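Local atomic coordinates of bradyzoite surface antigen BSR4 (Toxoplasma gondii, PDB entry 2JKS), a protein that is displayed on the surface of the bradyzoite stage as a member of the SAG1-related superfamily, probably contributing to host-cell attachment and immune recognition, and binds zinc ions. Residues K92-T97 and K132-G137; R99-K104 and L120-E125. All coordinates share one frame; numbering follows the deposited sequence.

How the interactions relate
Both contacts lie in the first SRS domain, and interaction 2 is nested in the chain between the two segments of interaction 1. In interaction 1 the short helix 91-95 sits at the start of strand 132-141; in interaction 2 the loop 99-104 packs on the end of strand 116-121 and the turn after it. Both are partly buried: Leu95 and Phe134 in the first, and Val101, Trp103, Leu120 and Leu122 in the second, are buried, whereas the zinc-binding residues Glu96, His123 and Glu125 are only partly so. The apolar parts join between the sheets, where Phe134 CZ is 3.5 Å from Leu120 CD2, while the zinc ions lie at two separate places.

Interaction 1: K92-T97 and K132-G137; sequences KDLLET and KAFVVG. With ZN (zinc ion), chain F.
Lys132 crosses Leu95 obliquely at the end of helix 91-95, and its NZ reaches Glu96. Its four side-chain carbons make contact in two pairs: CB and CG with Leu95 CD2 (3.9 Å from CG) and, after a bend at chi2 (-72°), CD and CE with Leu94 O, each at 3.3 Å. At the tip, NZ makes a salt bridge of 3.1 Å with Glu96 OE1, approaching on the anti side of the carboxylate, 32° out of its plane. That same oxygen binds the zinc ion at 2.2 Å, so metal and ammonium share one acceptor and probably both draw charge from it; Glu96 OE2 makes a longer second bond of 2.6 Å to the zinc, an uneven chelation. Asp205 and a water are further zinc ligands. Farther along the strand, Phe134 CB meets Leu94 CD2 of the helix at 3.4 Å, the two side chains crossing at about a right angle, and the same methyl meets Ala133 O. Glu96 has positive phi, with Thr97 N bonded to Lys92 O and Glu96 N more weakly to Asp93 O. This Schellman motif closes a short helix against a sheet strand of the SRS domain and presents its C-prime glutamate to zinc.

Interaction 2: R99-K104 and L120-E125; sequences RIVNWK and LELHNE. With ZN (zinc ion), chain D.
His123 and Glu125 hold the zinc ion from one side of this contact, and Arg99 reaches across to them from the other. The metal lies 2.0 Å from His123 ND1 and 2.1 Å from Glu125 OE2. Arg99 NH1 also meets Glu125 OE2, in a salt bridge of 3.1 Å with a bent N-H...O angle of 137°, although the position of NH1 is less certain than the rest. The guanidinium lies over one face of the imidazole with NH2 above the ring centre, the two planes 34° apart. Arg99 NH1 lies 3.4 Å from His123 ND1 without a hydrogen bond, since ND1 is bound to zinc.

The next shell surrounds these groups. On the far side of the imidazole from the metal, His123 NE2 donates to Glu121 OE1 at 3.3 Å; the acceptor is near the ring plane, while the donor stands above the carboxylate plane. This His-carboxylate bond is consistent with adding to the hold that zinc has on the ring. Asp126 OD2 also pairs with Arg99 NH1, with the same reservation about that atom, and accepts a hydrogen bond from His123 N.

Beyond the polar end the contact turns apolar. Val101 CG1 packs 4.0 Å from Leu122 CD2 and also approaches Leu120 CD1. Leu120 then sets its CB over the six-membered ring of Trp103, a CH-pi contact 3.6 Å from the ring centroid and 13° off its normal. Trp103 in turn packs on Ala42, Phe44 and Val136, linking the loop to strands of both sheets. What results is a two-residue zinc site of His123 and Glu125 at the margin of the SRS beta sandwich, backed by an arginine and by hydrophobic packing that continues between its sheets.

Interaction 1: K92-T97 and K132-G137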
loop_
_atom_site.group_PDB
_atom_site.type_symbol
_atom_site.label_atom_id
_atom_site.label_comp_id
_atom_site.label_asym_id
_atom_site.label_seq_id
_atom_site.Cartn_x
_atom_site.Cartn_y
_atom_site.Cartn_z
ATOM N N LYS A 92 11.230 3.012 0.147
ATOM C CA LYS A 92 11.055 1.568 0.190
ATOM C C LYS A 92 10.655 1.103 1.586
ATOM O O LYS A 92 9.856 0.192 1.719
ATOM C CB LYS A 92 12.283 0.829 -0.350
ATOM C CG LYS A 92 13.292 0.455 0.683
ATOM C CD LYS A 92 14.451 -0.367 0.106
ATOM C CE LYS A 92 14.061 -1.790 -0.277
ATOM N NZ LYS A 92 13.522 -2.636 0.823
ATOM N N ASP A 93 11.168 1.770 2.618
ATOM C CA ASP A 93 10.786 1.473 3.994
ATOM C C ASP A 93 9.391 1.971 4.354
ATOM O O ASP A 93 8.648 1.254 4.995
ATOM C CB ASP A 93 11.798 2.038 4.980
ATOM C CG ASP A 93 13.043 1.169 5.119
ATOM O OD1 ASP A 93 13.046 0.021 4.612
ATOM O OD2 ASP A 93 14.014 1.649 5.736
ATOM N N LEU A 94 9.035 3.195 3.963
ATOM C CA LEU A 94 7.685 3.722 4.198
ATOM C C LEU A 94 6.653 2.863 3.458
ATOM O O LEU A 94 5.622 2.518 4.019
ATOM C CB LEU A 94 7.559 5.180 3.746
ATOM C CG LEU A 94 6.179 5.856 3.933
ATOM C CD1 LEU A 94 5.725 5.915 5.374
ATOM C CD2 LEU A 94 6.203 7.220 3.413
ATOM N N LEU A 95 6.976 2.466 2.232
ATOM C CA LEU A 95 6.026 1.735 1.390
ATOM C C LEU A 95 5.986 0.250 1.712
ATOM O O LEU A 95 5.068 -0.486 1.280
ATOM C CB LEU A 95 6.341 1.947 -0.099
ATOM C CG LEU A 95 6.126 3.408 -0.551
ATOM C CD1 LEU A 95 6.461 3.584 -1.996
ATOM C CD2 LEU A 95 4.688 3.973 -0.250
ATOM N N GLU A 96 7.001 -0.177 2.468
ATOM C CA GLU A 96 7.193 -1.579 2.853
ATOM C C GLU A 96 7.281 -2.485 1.652
ATOM O O GLU A 96 6.668 -3.539 1.639
ATOM C CB GLU A 96 6.090 -2.054 3.782
ATOM C CG GLU A 96 6.190 -1.506 5.148
ATOM C CD GLU A 96 5.038 -1.933 5.994
ATOM O OE1 GLU A 96 4.334 -1.052 6.504
ATOM O OE2 GLU A 96 4.799 -3.148 6.140
ATOM N N THR A 97 8.060 -2.069 0.661
ATOM C CA THR A 97 8.154 -2.772 -0.601
ATOM C C THR A 97 9.600 -3.183 -0.869
ATOM O O THR A 97 10.497 -2.787 -0.127
ATOM C CB THR A 97 7.476 -1.954 -1.782
ATOM O OG1 THR A 97 7.961 -0.598 -1.797
ATOM C CG2 THR A 97 5.915 -1.947 -1.639
ATOM N N LYS A 132 -0.488 5.131 2.486
ATOM C CA LYS A 132 0.678 5.813 3.018
ATOM C C LYS A 132 0.677 7.303 2.684
ATOM O O LYS A 132 0.077 7.754 1.698
ATOM C CB LYS A 132 1.987 5.192 2.486
ATOM C CG LYS A 132 2.134 3.671 2.678
ATOM C CD LYS A 132 2.371 3.308 4.154
ATOM C CE LYS A 132 2.443 1.784 4.289
ATOM N NZ LYS A 132 2.660 1.445 5.725
ATOM N N ALA A 133 1.426 8.050 3.480
ATOM C CA ALA A 133 1.704 9.454 3.215
ATOM C C ALA A 133 3.146 9.791 3.585
ATOM O O ALA A 133 3.700 9.272 4.575
ATOM C CB ALA A 133 0.730 10.340 4.011
ATOM N N PHE A 134 3.741 10.701 2.836
ATOM C CA PHE A 134 5.039 11.258 3.222
ATOM C C PHE A 134 5.033 12.730 2.907
ATOM O O PHE A 134 4.057 13.241 2.323
ATOM C CB PHE A 134 6.205 10.516 2.510
ATOM C CG PHE A 134 6.255 10.712 0.990
ATOM C CD1 PHE A 134 6.838 11.875 0.441
ATOM C CD2 PHE A 134 5.750 9.733 0.131
ATOM C CE1 PHE A 134 6.902 12.074 -0.898
ATOM C CE2 PHE A 134 5.837 9.909 -1.286
ATOM C CZ PHE A 134 6.427 11.086 -1.776
ATOM N N VAL A 135 6.116 13.397 3.307
ATOM C CA VAL A 135 6.272 14.854 3.179
ATOM C C VAL A 135 7.691 15.114 2.597
ATOM O O VAL A 135 8.688 14.450 2.959
ATOM C CB VAL A 135 6.050 15.608 4.575
ATOM C CG1 VAL A 135 6.676 17.001 4.583
ATOM C CG2 VAL A 135 4.565 15.751 4.924
ATOM N N VAL A 136 7.746 16.055 1.674
ATOM C CA VAL A 136 8.983 16.626 1.143
ATOM C C VAL A 136 8.699 18.143 1.109
ATOM O O VAL A 136 7.550 18.589 1.257
ATOM C CB VAL A 136 9.390 16.044 -0.288
ATOM C CG1 VAL A 136 9.771 14.519 -0.243
ATOM C CG2 VAL A 136 8.246 16.276 -1.356
ATOM N N GLY A 137 9.736 18.937 0.927
ATOM C CA GLY A 137 9.545 20.371 0.939
ATOM C C GLY A 137 10.775 21.072 0.407
ATOM O O GLY A 137 11.785 20.430 0.140
HETATM ZN ZN ZN F . 2.890 -2.196 7.663
HETATM O O HOH W 1 3.855 -2.211 9.893
#

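Interaction 2: R99-K104 and L120-E125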
loop_
_atom_site.group_PDB
_atom_site.type_symbol
_atom_site.label_atom_id
_atom_site.label_comp_id
_atom_site.label_asym_id
_atom_site.label_seq_id
_atom_site.Cartn_x
_atom_site.Cartn_y
_atom_site.Cartn_z
ATOM N N ARG A 99 11.563 -3.066 -3.877
ATOM C CA ARG A 99 12.363 -2.349 -4.858
ATOM C C ARG A 99 12.821 -1.016 -4.243
ATOM O O ARG A 99 12.056 -0.356 -3.547
ATOM C CB ARG A 99 11.518 -2.107 -6.125
ATOM C CG ARG A 99 12.356 -1.802 -7.363
ATOM C CD ARG A 99 11.508 -1.441 -8.609
ATOM N NE ARG A 99 11.489 0.016 -8.815
ATOM C CZ ARG A 99 10.377 0.717 -8.878
ATOM N NH1 ARG A 99 9.221 0.061 -8.865
ATOM N NH2 ARG A 99 10.409 2.043 -9.017
ATOM N N ILE A 100 14.071 -0.642 -4.478
ATOM C CA ILE A 100 14.568 0.681 -4.090
ATOM C C ILE A 100 13.801 1.732 -4.905
ATOM O O ILE A 100 13.760 1.641 -6.127
ATOM C CB ILE A 100 16.105 0.802 -4.393
ATOM C CG1 ILE A 100 16.940 -0.239 -3.581
ATOM C CG2 ILE A 100 16.584 2.253 -4.286
ATOM C CD1 ILE A 100 17.381 0.141 -2.162
ATOM N N VAL A 101 13.159 2.704 -4.246
ATOM C CA VAL A 101 12.432 3.765 -4.978
ATOM C C VAL A 101 12.826 5.115 -4.410
ATOM O O VAL A 101 12.831 5.283 -3.193
ATOM C CB VAL A 101 10.846 3.659 -4.886
ATOM C CG1 VAL A 101 10.233 4.007 -6.253
ATOM C CG2 VAL A 101 10.368 2.319 -4.366
ATOM N N ASN A 102 13.186 6.066 -5.268
ATOM C CA ASN A 102 13.615 7.369 -4.761
ATOM C C ASN A 102 13.129 8.403 -5.724
ATOM O O ASN A 102 12.925 8.115 -6.930
ATOM C CB ASN A 102 15.152 7.527 -4.721
ATOM C CG ASN A 102 15.872 6.450 -3.976
ATOM O OD1 ASN A 102 16.580 5.630 -4.581
ATOM N ND2 ASN A 102 15.774 6.479 -2.663
ATOM N N TRP A 103 12.977 9.627 -5.210
ATOM C CA TRP A 103 12.815 10.794 -6.064
ATOM C C TRP A 103 14.098 10.923 -6.869
ATOM O O TRP A 103 15.164 10.630 -6.366
ATOM C CB TRP A 103 12.670 12.048 -5.232
ATOM C CG TRP A 103 11.312 12.237 -4.584
ATOM C CD1 TRP A 103 10.907 11.770 -3.370
ATOM C CD2 TRP A 103 10.202 12.956 -5.129
ATOM N NE1 TRP A 103 9.617 12.150 -3.121
ATOM C CE2 TRP A 103 9.158 12.907 -4.167
ATOM C CE3 TRP A 103 9.991 13.655 -6.329
ATOM C CZ2 TRP A 103 7.883 13.555 -4.371
ATOM C CZ3 TRP A 103 8.758 14.281 -6.539
ATOM C CH2 TRP A 103 7.704 14.203 -5.565
ATOM N N LYS A 104 13.973 11.379 -8.106
ATOM C CA LYS A 104 15.102 11.503 -9.005
ATOM C C LYS A 104 15.211 12.940 -9.441
ATOM O O LYS A 104 14.250 13.513 -9.932
ATOM C CB LYS A 104 14.912 10.645 -10.240
ATOM C CG LYS A 104 15.234 9.209 -10.002
ATOM C CD LYS A 104 14.881 8.427 -11.203
ATOM C CE LYS A 104 15.131 6.927 -10.944
ATOM N NZ LYS A 104 14.809 6.200 -12.200
ATOM N N LEU A 120 9.131 11.419 -9.050
ATOM C CA LEU A 120 8.986 10.144 -8.341
ATOM C C LEU A 120 8.030 9.322 -9.164
ATOM O O LEU A 120 6.875 9.717 -9.369
ATOM C CB LEU A 120 8.489 10.318 -6.885
ATOM C CG LEU A 120 7.999 9.058 -6.137
ATOM C CD1 LEU A 120 9.140 8.056 -5.988
ATOM C CD2 LEU A 120 7.389 9.395 -4.727
ATOM N N GLU A 121 8.515 8.205 -9.698
ATOM C CA GLU A 121 7.651 7.356 -10.526
ATOM C C GLU A 121 7.440 6.028 -9.784
ATOM O O GLU A 121 8.350 5.250 -9.626
ATOM C CB GLU A 121 8.278 7.108 -11.920
ATOM C CG GLU A 121 7.532 6.030 -12.726
ATOM C CD GLU A 121 8.270 5.663 -13.970
ATOM O OE1 GLU A 121 9.417 5.141 -13.868
ATOM O OE2 GLU A 121 7.709 5.886 -15.057
ATOM N N LEU A 122 6.228 5.784 -9.292
ATOM C CA LEU A 122 5.970 4.469 -8.765
ATOM C C LEU A 122 5.626 3.483 -9.869
ATOM O O LEU A 122 5.098 3.885 -10.910
ATOM C CB LEU A 122 4.865 4.531 -7.713
ATOM C CG LEU A 122 5.130 5.522 -6.591
ATOM C CD1 LEU A 122 3.955 5.484 -5.648
ATOM C CD2 LEU A 122 6.432 5.236 -5.882
ATOM N N HIS A 123 5.976 2.205 -9.648
ATOM C CA HIS A 123 5.604 1.076 -10.511
ATOM C C HIS A 123 4.510 0.307 -9.734
ATOM O O HIS A 123 4.309 0.518 -8.527
ATOM C CB HIS A 123 6.792 0.118 -10.864
ATOM C CG HIS A 123 7.935 0.759 -11.628
ATOM N ND1 HIS A 123 8.929 0.023 -12.246
ATOM C CD2 HIS A 123 8.214 2.056 -11.902
ATOM C CE1 HIS A 123 9.790 0.842 -12.828
ATOM N NE2 HIS A 123 9.360 2.078 -12.658
ATOM N N ASN A 124 3.788 -0.580 -10.411
ATOM C CA ASN A 124 2.646 -1.244 -9.749
ATOM C C ASN A 124 3.098 -2.013 -8.534
ATOM O O ASN A 124 2.451 -2.006 -7.468
ATOM C CB ASN A 124 1.862 -2.098 -10.743
ATOM C CG ASN A 124 0.954 -1.266 -11.651
ATOM O OD1 ASN A 124 0.535 -0.136 -11.319
ATOM N ND2 ASN A 124 0.622 -1.833 -12.805
ATOM N N GLU A 125 4.274 -2.609 -8.658
ATOM C CA GLU A 125 4.851 -3.402 -7.570
ATOM C C GLU A 125 5.256 -2.547 -6.372
ATOM O O GLU A 125 5.476 -3.088 -5.270
ATOM C CB GLU A 125 6.015 -4.280 -8.079
ATOM C CG GLU A 125 7.390 -3.616 -8.352
ATOM C CD GLU A 125 7.568 -3.079 -9.798
ATOM O OE1 GLU A 125 6.555 -3.022 -10.552
ATOM O OE2 GLU A 125 8.719 -2.716 -10.186
HETATM ZN ZN ZN D . 9.057 -1.952 -12.090
HETATM O O HOH W 2 11.620 4.872 -12.623
#